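Local coordinates for protein binary enterotoxin of Clostridium perfringens component a (Clostridium perfringens, PDB 5WTZ) that probably transfers ADP-ribose from NAD+ to actin, acting as the enzymatic component of a two-part clostridial enterotoxin, at residues R244-N247 / N248-G252; T255-N258 / K259-D263; G302-F306 / G307-N311. One frame throughout, in Å; residues are numbered along the deposited sequence.

Contact 1 (R244-N247 / N248-G252); sequences RDIN and NYLGG. With NAD (nicotinamide-adenine-dinucleotide), chain B.
On helix 240-263, which lines the NAD pocket, I246 and L250 sit one turn apart and run alongside each other in the same direction, with I246 CG2 3.7 Å from L250 CD1. The first torsion of I246 sets CG2 anti to the backbone N, on the side where L250 follows. The pair is buried, reaching L386 and E384 of strand 384-387. Four successive i to i+4 bonds carry the turn; in the last, G251 N reaches N247 O at 2.9 Å, bent to 145°. Around this bond the helix widens into a pi-type turn, 249-252, and G252 has a positive phi of 132°. Here the helix of the ADP-ribosyltransferase fold turns its backbone to the ligand: the nicotinamide ribose donates from NAD O3D to L250 O at 2.8 Å, while L250 CD2 stands 3.5 Å from NAD O2D. Y249 continues along the buried side, where its hydroxyl bonds S342 and its ring packs on I282. At the outer end R244 grips D245 side-on, NE and NH2 both reaching one oxygen from the same face of the carboxylate; R244 NE to D245 OD1 is 2.9 Å. Helix 272-286 engages both partners, E277 pairing with R244 and N281 with D245.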
loop_
_atom_site.group_PDB
_atom_site.type_symbol
_atom_site.label_atom_id
_atom_site.label_comp_id
_atom_site.label_asym_id
_atom_site.label_seq_id
_atom_site.Cartn_x
_atom_site.Cartn_y
_atom_site.Cartn_z
ATOM N N ARG A 244 17.448 16.092 23.533
ATOM C CA ARG A 244 17.785 15.129 24.575
ATOM C C ARG A 244 16.687 14.081 24.724
ATOM O O ARG A 244 16.958 12.883 24.746
ATOM C CB ARG A 244 18.011 15.833 25.910
ATOM C CG ARG A 244 18.390 14.892 27.051
ATOM C CD ARG A 244 18.183 15.581 28.383
ATOM N NE ARG A 244 16.758 15.816 28.623
ATOM C CZ ARG A 244 16.277 16.776 29.402
ATOM N NH1 ARG A 244 17.105 17.611 30.021
ATOM N NH2 ARG A 244 14.964 16.903 29.556
ATOM N N ASP A 245 15.441 14.536 24.815
ATOM C CA ASP A 245 14.343 13.613 25.074
ATOM C C ASP A 245 13.927 12.782 23.851
ATOM O O ASP A 245 13.457 11.664 24.015
ATOM C CB ASP A 245 13.155 14.387 25.650
ATOM C CG ASP A 245 13.430 14.861 27.065
ATOM O OD1 ASP A 245 14.457 14.420 27.612
ATOM O OD2 ASP A 245 12.649 15.651 27.638
ATOM N N ILE A 246 14.112 13.314 22.641
ATOM C CA ILE A 246 13.967 12.521 21.415
ATOM C C ILE A 246 15.007 11.405 21.398
ATOM O O ILE A 246 14.682 10.247 21.164
ATOM C CB ILE A 246 14.123 13.396 20.143
ATOM C CG1 ILE A 246 12.856 14.226 19.894
ATOM C CG2 ILE A 246 14.419 12.534 18.922
ATOM C CD1 ILE A 246 11.676 13.416 19.352
ATOM N N ASN A 247 16.262 11.765 21.652
ATOM C CA ASN A 247 17.350 10.790 21.730
ATOM C C ASN A 247 17.132 9.763 22.838
ATOM O O ASN A 247 17.365 8.562 22.626
ATOM C CB ASN A 247 18.693 11.500 21.933
ATOM C CG ASN A 247 19.300 11.989 20.628
ATOM O OD1 ASN A 247 19.137 11.364 19.583
ATOM N ND2 ASN A 247 20.019 13.102 20.689
ATOM N N ASN A 248 16.666 10.218 24.000
ATOM C CA ASN A 248 16.297 9.297 25.077
ATOM C C ASN A 248 15.211 8.301 24.623
ATOM O O ASN A 248 15.333 7.098 24.851
ATOM C CB ASN A 248 15.811 10.076 26.309
ATOM C CG ASN A 248 15.325 9.165 27.432
ATOM O OD1 ASN A 248 14.195 8.674 27.407
ATOM N ND2 ASN A 248 16.175 8.945 28.428
ATOM N N TYR A 249 14.160 8.806 23.990
ATOM C CA TYR A 249 13.079 7.949 23.489
ATOM C C TYR A 249 13.639 6.913 22.527
ATOM O O TYR A 249 13.401 5.701 22.670
ATOM C CB TYR A 249 11.992 8.788 22.803
ATOM C CG TYR A 249 10.912 7.977 22.090
ATOM C CD1 TYR A 249 11.125 7.453 20.808
ATOM C CD2 TYR A 249 9.680 7.747 22.694
ATOM C CE1 TYR A 249 10.133 6.716 20.147
ATOM C CE2 TYR A 249 8.673 7.023 22.030
ATOM C CZ TYR A 249 8.916 6.511 20.763
ATOM O OH TYR A 249 7.946 5.778 20.107
ATOM N N LEU A 250 14.411 7.388 21.554
ATOM C CA LEU A 250 14.860 6.537 20.469
ATOM C C LEU A 250 15.830 5.469 20.961
ATOM O O LEU A 250 15.848 4.358 20.435
ATOM C CB LEU A 250 15.502 7.377 19.365
ATOM C CG LEU A 250 14.556 8.277 18.564
ATOM C CD1 LEU A 250 15.389 9.185 17.668
ATOM C CD2 LEU A 250 13.536 7.456 17.757
ATOM N N GLY A 251 16.613 5.798 21.980
ATOM C CA GLY A 251 17.615 4.887 22.498
ATOM C C GLY A 251 17.085 3.870 23.490
ATOM O O GLY A 251 17.859 3.105 24.063
ATOM N N GLY A 252 15.773 3.848 23.699
ATOM C CA GLY A 252 15.187 2.873 24.607
ATOM C C GLY A 252 14.199 3.431 25.623
ATOM O O GLY A 252 13.526 2.670 26.329
HETATM P PA NAD B . 6.704 0.661 21.120
HETATM O O1A NAD B . 6.849 1.436 22.409
HETATM O O2A NAD B . 5.863 1.203 20.004
HETATM O O5B NAD B . 6.151 -0.821 21.434
HETATM C C5B NAD B . 6.542 -1.577 22.585
HETATM C C4B NAD B . 5.449 -2.571 22.924
HETATM O O4B NAD B . 4.271 -1.831 23.272
HETATM C C3B NAD B . 5.098 -3.465 21.738
HETATM O O3B NAD B . 4.806 -4.783 22.231
HETATM C C2B NAD B . 3.844 -2.813 21.170
HETATM O O2B NAD B . 2.979 -3.751 20.522
HETATM C C1B NAD B . 3.194 -2.182 22.396
HETATM N N9A NAD B . 2.464 -0.965 21.988
HETATM C C8A NAD B . 2.973 0.109 21.357
HETATM N N7A NAD B . 2.000 1.035 21.128
HETATM C C5A NAD B . 0.856 0.528 21.602
HETATM C C6A NAD B . -0.550 0.972 21.687
HETATM N N6A NAD B . -0.917 2.175 21.191
HETATM N N1A NAD B . -1.450 0.129 22.252
HETATM C C2A NAD B . -1.089 -1.065 22.752
HETATM N N3A NAD B . 0.177 -1.525 22.721
HETATM C C4A NAD B . 1.162 -0.787 22.158
HETATM O O3 NAD B . 8.191 0.433 20.562
HETATM P PN NAD B . 8.709 -0.593 19.438
HETATM O O1N NAD B . 8.105 -0.177 18.114
HETATM O O2N NAD B . 8.545 -1.999 19.965
HETATM O O5D NAD B . 10.275 -0.231 19.478
HETATM C C5D NAD B . 10.744 1.106 19.310
HETATM C C4D NAD B . 12.235 1.074 19.032
HETATM O O4D NAD B . 12.459 0.614 17.697
HETATM C C3D NAD B . 12.805 2.479 19.066
HETATM O O3D NAD B . 14.215 2.369 19.329
HETATM C C2D NAD B . 12.585 2.975 17.654
HETATM O O2D NAD B . 13.545 3.973 17.289
HETATM C C1D NAD B . 12.699 1.701 16.812
HETATM N N1N NAD B . 11.737 1.638 15.692
HETATM C C2N NAD B . 10.791 0.678 15.644
HETATM C C3N NAD B . 9.887 0.627 14.577
HETATM C C7N NAD B . 8.825 -0.435 14.490
HETATM O O7N NAD B . 8.370 -0.989 15.499
HETATM N N7N NAD B . 8.435 -0.762 13.269
HETATM C C4N NAD B . 9.960 1.552 13.542
HETATM C C5N NAD B . 10.940 2.529 13.617
HETATM C C6N NAD B . 11.815 2.544 14.706
#

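Contact 2 (T255-N258 / K259-D263); sequences TAIN and KYLLD. With NAD (nicotinamide-adenine-dinucleotide), chain B.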
loop_
_atom_site.group_PDB
_atom_site.type_symbol
_atom_site.label_atom_id
_atom_site.label_comp_id
_atom_site.label_asym_id
_atom_site.label_seq_id
_atom_site.Cartn_x
_atom_site.Cartn_y
_atom_site.Cartn_z
ATOM N N THR A 255 10.073 2.682 25.770
ATOM C CA THR A 255 9.388 1.615 26.499
ATOM C C THR A 255 8.591 2.176 27.677
ATOM O O THR A 255 7.404 1.897 27.817
ATOM C CB THR A 255 10.378 0.566 27.012
ATOM O OG1 THR A 255 10.986 -0.085 25.894
ATOM C CG2 THR A 255 9.672 -0.472 27.875
ATOM N N ALA A 256 9.233 2.996 28.495
ATOM C CA ALA A 256 8.554 3.602 29.643
ATOM C C ALA A 256 7.585 4.698 29.194
ATOM O O ALA A 256 6.509 4.864 29.781
ATOM C CB ALA A 256 9.562 4.163 30.628
ATOM N N ILE A 257 7.974 5.447 28.162
ATOM C CA ILE A 257 7.189 6.595 27.700
ATOM C C ILE A 257 5.880 6.129 27.078
ATOM O O ILE A 257 4.805 6.612 27.450
ATOM C CB ILE A 257 7.985 7.450 26.692
ATOM C CG1 ILE A 257 9.057 8.260 27.427
ATOM C CG2 ILE A 257 7.058 8.393 25.894
ATOM C CD1 ILE A 257 10.079 8.879 26.499
ATOM N N ASN A 258 5.957 5.172 26.160
ATOM C CA ASN A 258 4.742 4.706 25.501
ATOM C C ASN A 258 3.879 3.891 26.479
ATOM O O ASN A 258 2.660 3.969 26.424
ATOM C CB ASN A 258 5.080 3.929 24.216
ATOM C CG ASN A 258 5.452 4.865 23.053
ATOM O OD1 ASN A 258 5.057 6.038 23.025
ATOM N ND2 ASN A 258 6.200 4.347 22.085
ATOM N N LYS A 259 4.501 3.167 27.407
ATOM C CA LYS A 259 3.744 2.497 28.475
ATOM C C LYS A 259 2.909 3.483 29.303
ATOM O O LYS A 259 1.747 3.223 29.620
ATOM C CB LYS A 259 4.671 1.727 29.410
ATOM C CG LYS A 259 4.953 0.279 29.024
ATOM C CD LYS A 259 5.906 -0.343 30.055
ATOM C CE LYS A 259 6.275 -1.789 29.741
ATOM N NZ LYS A 259 6.934 -2.418 30.932
ATOM N N TYR A 260 3.511 4.609 29.664
ATOM C CA TYR A 260 2.822 5.613 30.452
ATOM C C TYR A 260 1.680 6.248 29.665
ATOM O O TYR A 260 0.591 6.463 30.193
ATOM C CB TYR A 260 3.790 6.693 30.905
ATOM C CG TYR A 260 3.105 7.762 31.707
ATOM C CD1 TYR A 260 2.772 7.546 33.035
ATOM C CD2 TYR A 260 2.759 8.979 31.128
ATOM C CE1 TYR A 260 2.131 8.521 33.777
ATOM C CE2 TYR A 260 2.115 9.957 31.857
ATOM C CZ TYR A 260 1.806 9.721 33.181
ATOM O OH TYR A 260 1.165 10.686 33.914
ATOM N N LEU A 261 1.946 6.571 28.407
ATOM C CA LEU A 261 0.925 7.157 27.544
ATOM C C LEU A 261 -0.248 6.197 27.352
ATOM O O LEU A 261 -1.397 6.623 27.263
ATOM C CB LEU A 261 1.520 7.538 26.182
ATOM C CG LEU A 261 2.294 8.859 26.083
ATOM C CD1 LEU A 261 2.929 9.022 24.721
ATOM C CD2 LEU A 261 1.405 10.058 26.392
ATOM N N LEU A 262 0.039 4.902 27.314
ATOM C CA LEU A 262 -1.012 3.936 27.020
ATOM C C LEU A 262 -1.972 3.763 28.203
ATOM O O LEU A 262 -3.191 3.757 28.011
ATOM C CB LEU A 262 -0.409 2.591 26.614
ATOM C CG LEU A 262 -1.424 1.504 26.256
ATOM C CD1 LEU A 262 -2.249 1.871 25.003
ATOM C CD2 LEU A 262 -0.714 0.175 26.082
ATOM N N ASP A 263 -1.442 3.646 29.418
ATOM C CA ASP A 263 -2.297 3.402 30.581
ATOM C C ASP A 263 -1.737 3.921 31.905
ATOM O O ASP A 263 -2.127 3.456 32.975
ATOM C CB ASP A 263 -2.576 1.903 30.708
ATOM C CG ASP A 263 -1.308 1.082 30.814
ATOM O OD1 ASP A 263 -0.232 1.675 31.028
ATOM O OD2 ASP A 263 -1.383 -0.155 30.676
HETATM P PA NAD B . 6.704 0.661 21.120
HETATM O O1A NAD B . 6.849 1.436 22.409
HETATM O O2A NAD B . 5.863 1.203 20.004
HETATM O O5B NAD B . 6.151 -0.821 21.434
HETATM C C5B NAD B . 6.542 -1.577 22.585
HETATM C C4B NAD B . 5.449 -2.571 22.924
HETATM O O4B NAD B . 4.271 -1.831 23.272
HETATM C C3B NAD B . 5.098 -3.465 21.738
HETATM O O3B NAD B . 4.806 -4.783 22.231
HETATM C C2B NAD B . 3.844 -2.813 21.170
HETATM O O2B NAD B . 2.979 -3.751 20.522
HETATM C C1B NAD B . 3.194 -2.182 22.396
HETATM N N9A NAD B . 2.464 -0.965 21.988
HETATM C C8A NAD B . 2.973 0.109 21.357
HETATM N N7A NAD B . 2.000 1.035 21.128
HETATM C C5A NAD B . 0.856 0.528 21.602
HETATM C C6A NAD B . -0.550 0.972 21.687
HETATM N N6A NAD B . -0.917 2.175 21.191
HETATM N N1A NAD B . -1.450 0.129 22.252
HETATM C C2A NAD B . -1.089 -1.065 22.752
HETATM N N3A NAD B . 0.177 -1.525 22.721
HETATM C C4A NAD B . 1.162 -0.787 22.158
HETATM O O3 NAD B . 8.191 0.433 20.562
HETATM P PN NAD B . 8.709 -0.593 19.438
HETATM O O1N NAD B . 8.105 -0.177 18.114
HETATM O O2N NAD B . 8.545 -1.999 19.965
HETATM O O5D NAD B . 10.275 -0.231 19.478
HETATM C C5D NAD B . 10.744 1.106 19.310
HETATM C C4D NAD B . 12.235 1.074 19.032
HETATM O O4D NAD B . 12.459 0.614 17.697
HETATM C C3D NAD B . 12.805 2.479 19.066
HETATM O O3D NAD B . 14.215 2.369 19.329
HETATM C C2D NAD B . 12.585 2.975 17.654
HETATM O O2D NAD B . 13.545 3.973 17.289
HETATM C C1D NAD B . 12.699 1.701 16.812
HETATM N N1N NAD B . 11.737 1.638 15.692
HETATM C C2N NAD B . 10.791 0.678 15.644
HETATM C C3N NAD B . 9.887 0.627 14.577
HETATM C C7N NAD B . 8.825 -0.435 14.490
HETATM O O7N NAD B . 8.370 -0.989 15.499
HETATM N N7N NAD B . 8.435 -0.762 13.269
HETATM C C4N NAD B . 9.960 1.552 13.542
HETATM C C5N NAD B . 10.940 2.529 13.617
HETATM C C6N NAD B . 11.815 2.544 14.706
#
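K259 runs alongside T255: CB and CG both brush the T255 carbonyl, K259 CB to T255 O being 3.2 Å, and the extended chain beyond CG carries K259 CE to 4.1 Å from T255 CG2. Its backbone N bonds that same oxygen. Y260 N bonds A256 O at 3.0 Å, and its ring leads off to helix 272-286, where the hydroxyl meets E276. L261 follows with the straightest backbone bond of the turn, L261 N to I257 O at 164°; its CD1 lies 4.0 Å from N258 OD1. L262 N bonds N258 O, and with CG anti to the backbone N (chi1 -179°) its methyls lie over one face of the adenine, L262 CD1 being 3.4 Å from NAD N1A. At D263 the backbone N still bonds K259 O at 3.2 Å. One turn before L262, N258 ND2 donates to NAD O1A at 3.0 Å, nearly straight at 171°. The same nitrogen is bonded to the hydroxyl of Y249, and OD1 takes a weak bond from F340 N. With both ends of the amide engaged, its rotation is fixed, and the phosphate is met by a neutral, directional donor.

Contact 3 (G302-F306 / G307-N311); sequences GPNEF and GLDLN. With NAD (nicotinamide-adenine-dinucleotide), chain B.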
loop_
_atom_site.group_PDB
_atom_site.type_symbol
_atom_site.label_atom_id
_atom_site.label_comp_id
_atom_site.label_asym_id
_atom_site.label_seq_id
_atom_site.Cartn_x
_atom_site.Cartn_y
_atom_site.Cartn_z
ATOM N N GLY A 302 3.272 -4.921 17.400
ATOM C CA GLY A 302 3.047 -6.065 18.267
ATOM C C GLY A 302 1.558 -6.353 18.401
ATOM O O GLY A 302 0.723 -5.486 18.103
ATOM N N PRO A 303 1.206 -7.557 18.876
ATOM C CA PRO A 303 -0.208 -7.950 18.968
ATOM C C PRO A 303 -1.044 -7.053 19.892
ATOM O O PRO A 303 -2.232 -6.865 19.608
ATOM C CB PRO A 303 -0.134 -9.378 19.519
ATOM C CG PRO A 303 1.200 -9.443 20.244
ATOM C CD PRO A 303 2.099 -8.634 19.345
ATOM N N ASN A 304 -0.447 -6.523 20.961
ATOM C CA ASN A 304 -1.159 -5.642 21.901
ATOM C C ASN A 304 -1.842 -4.466 21.219
ATOM O O ASN A 304 -2.836 -3.941 21.722
ATOM C CB ASN A 304 -0.222 -5.061 22.968
ATOM C CG ASN A 304 0.312 -6.089 23.940
ATOM O OD1 ASN A 304 1.080 -5.734 24.846
ATOM N ND2 ASN A 304 -0.078 -7.359 23.775
ATOM N N GLU A 305 -1.299 -4.024 20.087
ATOM C CA GLU A 305 -1.862 -2.867 19.401
ATOM C C GLU A 305 -3.234 -3.170 18.812
ATOM O O GLU A 305 -3.965 -2.256 18.443
ATOM C CB GLU A 305 -0.898 -2.380 18.320
ATOM C CG GLU A 305 0.311 -1.704 18.969
ATOM C CD GLU A 305 1.494 -1.587 18.043
ATOM O OE1 GLU A 305 1.406 -0.804 17.076
ATOM O OE2 GLU A 305 2.510 -2.281 18.282
ATOM N N PHE A 306 -3.583 -4.453 18.757
ATOM C CA PHE A 306 -4.911 -4.866 18.329
ATOM C C PHE A 306 -5.556 -5.778 19.369
ATOM O O PHE A 306 -6.381 -6.637 19.046
ATOM C CB PHE A 306 -4.835 -5.533 16.958
ATOM C CG PHE A 306 -4.519 -4.571 15.858
ATOM C CD1 PHE A 306 -3.210 -4.264 15.549
ATOM C CD2 PHE A 306 -5.539 -3.925 15.163
ATOM C CE1 PHE A 306 -2.925 -3.356 14.541
ATOM C CE2 PHE A 306 -5.256 -3.012 14.161
ATOM C CZ PHE A 306 -3.956 -2.729 13.850
ATOM N N GLY A 307 -5.185 -5.571 20.628
ATOM C CA GLY A 307 -5.791 -6.285 21.741
ATOM C C GLY A 307 -5.504 -7.776 21.775
ATOM O O GLY A 307 -6.262 -8.533 22.372
ATOM N N LEU A 308 -4.412 -8.193 21.141
ATOM C CA LEU A 308 -3.987 -9.589 21.165
ATOM C C LEU A 308 -2.710 -9.798 21.989
ATOM O O LEU A 308 -1.955 -8.849 22.241
ATOM C CB LEU A 308 -3.769 -10.102 19.736
ATOM C CG LEU A 308 -5.006 -10.109 18.826
ATOM C CD1 LEU A 308 -4.614 -10.397 17.393
ATOM C CD2 LEU A 308 -6.039 -11.113 19.312
ATOM N N ASP A 309 -2.508 -11.037 22.432
ATOM C CA ASP A 309 -1.255 -11.486 23.047
ATOM C C ASP A 309 -0.501 -12.354 22.053
ATOM O O ASP A 309 -1.083 -12.850 21.084
ATOM C CB ASP A 309 -1.507 -12.298 24.315
ATOM C CG ASP A 309 -2.311 -11.546 25.336
ATOM O OD1 ASP A 309 -1.903 -10.423 25.695
ATOM O OD2 ASP A 309 -3.364 -12.072 25.758
ATOM N N LEU A 310 0.782 -12.571 22.320
ATOM C CA LEU A 310 1.611 -13.429 21.481
ATOM C C LEU A 310 1.033 -14.844 21.367
ATOM O O LEU A 310 1.179 -15.497 20.334
ATOM C CB LEU A 310 3.038 -13.482 22.034
ATOM C CG LEU A 310 4.194 -13.294 21.048
ATOM C CD1 LEU A 310 4.037 -12.011 20.232
ATOM C CD2 LEU A 310 5.522 -13.302 21.788
ATOM N N ASN A 311 0.362 -15.306 22.417
ATOM C CA ASN A 311 -0.212 -16.651 22.414
ATOM C C ASN A 311 -1.737 -16.694 22.323
ATOM O O ASN A 311 -2.361 -17.707 22.664
ATOM C CB ASN A 311 0.239 -17.405 23.660
ATOM C CG ASN A 311 1.745 -17.465 23.780
ATOM O OD1 ASN A 311 2.312 -17.102 24.811
ATOM N ND2 ASN A 311 2.406 -17.911 22.713
HETATM P PA NAD B . 6.704 0.661 21.120
HETATM O O1A NAD B . 6.849 1.436 22.409
HETATM O O2A NAD B . 5.863 1.203 20.004
HETATM O O5B NAD B . 6.151 -0.821 21.434
HETATM C C5B NAD B . 6.542 -1.577 22.585
HETATM C C4B NAD B . 5.449 -2.571 22.924
HETATM O O4B NAD B . 4.271 -1.831 23.272
HETATM C C3B NAD B . 5.098 -3.465 21.738
HETATM O O3B NAD B . 4.806 -4.783 22.231
HETATM C C2B NAD B . 3.844 -2.813 21.170
HETATM O O2B NAD B . 2.979 -3.751 20.522
HETATM C C1B NAD B . 3.194 -2.182 22.396
HETATM N N9A NAD B . 2.464 -0.965 21.988
HETATM C C8A NAD B . 2.973 0.109 21.357
HETATM N N7A NAD B . 2.000 1.035 21.128
HETATM C C5A NAD B . 0.856 0.528 21.602
HETATM C C6A NAD B . -0.550 0.972 21.687
HETATM N N6A NAD B . -0.917 2.175 21.191
HETATM N N1A NAD B . -1.450 0.129 22.252
HETATM C C2A NAD B . -1.089 -1.065 22.752
HETATM N N3A NAD B . 0.177 -1.525 22.721
HETATM C C4A NAD B . 1.162 -0.787 22.158
HETATM O O3 NAD B . 8.191 0.433 20.562
HETATM P PN NAD B . 8.709 -0.593 19.438
HETATM O O1N NAD B . 8.105 -0.177 18.114
HETATM O O2N NAD B . 8.545 -1.999 19.965
HETATM O O5D NAD B . 10.275 -0.231 19.478
HETATM C C5D NAD B . 10.744 1.106 19.310
HETATM C C4D NAD B . 12.235 1.074 19.032
HETATM O O4D NAD B . 12.459 0.614 17.697
HETATM C C3D NAD B . 12.805 2.479 19.066
HETATM O O3D NAD B . 14.215 2.369 19.329
HETATM C C2D NAD B . 12.585 2.975 17.654
HETATM O O2D NAD B . 13.545 3.973 17.289
HETATM C C1D NAD B . 12.699 1.701 16.812
HETATM N N1N NAD B . 11.737 1.638 15.692
HETATM C C2N NAD B . 10.791 0.678 15.644
HETATM C C3N NAD B . 9.887 0.627 14.577
HETATM C C7N NAD B . 8.825 -0.435 14.490
HETATM O O7N NAD B . 8.370 -0.989 15.499
HETATM N N7N NAD B . 8.435 -0.762 13.269
HETATM C C4N NAD B . 9.960 1.552 13.542
HETATM C C5N NAD B . 10.940 2.529 13.617
HETATM C C6N NAD B . 11.815 2.544 14.706
#
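The adenosine end of the NAD pocket is bordered by a single 3-10 turn, residues 303-305, closed by a Schellman motif in which P303 and N304 meet L308 and G307. Both defining bonds are present: L308 N to P303 O at 3.0 Å, and G307 N to N304 O at 3.1 Å. G307 has the positive phi (67°) that the motif needs to reverse the chain, and the hydrophobic contact across it is made by P303 CB and L308 CB, 3.7 Å apart. P303 O takes a second bond, from F306 N, which reaches the carbonyl from the face opposite to L308 N. The side chain of N304 fastens the departing chain from outside: N304 ND2 bonds L308 O at 2.8 Å, the donor in the carbonyl plane and the acceptor almost in the amide plane. Farther on, L310 CD1 meets the CG-CD edge of the proline ring, and Y315 packs against both residues. F306 turns inward, meeting W330 edge-to-face.

On the ligand side, E305 CG lies against an adenine face, 3.4 Å from NAD C4A. Its carboxylate divides its work: OE1 pairs with R299, while E305 OE2 accepts from NAD O2B at 2.7 Å and from G302 N at 2.9 Å. The amide approaches from above the carboxylate plane. These partners fix the glutamate's rotation, and R299 would be expected to stabilise its charge. G302 has no side chain, and its CA comes within 3.2 Å of NAD O2B, leaving no room for a CB there. A glutamate that binds the adenosine ribose, held by the amide of a glycine packed on the same hydroxyl, just after the arginine-bearing strand 295-301, is consistent with the NAD site of the mono-ADP-ribosyltransferase fold.

Overall arrangement
All three contacts border one NAD molecule at different points along its length. Contacts 1 and 2 are successive parts of helix 240-263, with centres 14 Å apart and a helix kink between them; contact 3 is the loop that follows the arginine-bearing strand. Its centre lies about 25 Å from that of contact 1 and about 16 Å from that of contact 2. Contact 1 is the most buried and offers a backbone carbonyl to the nicotinamide ribose. Contact 2 offers an amide to a phosphate, and contact 3 a carboxylate to the adenosine ribose. Contacts 2 and 3 do not touch each other, yet L262 and E305 cover opposite faces of the adenine. Contact 3 is the most surface-exposed, relying on capping bonds where the others have helical ones.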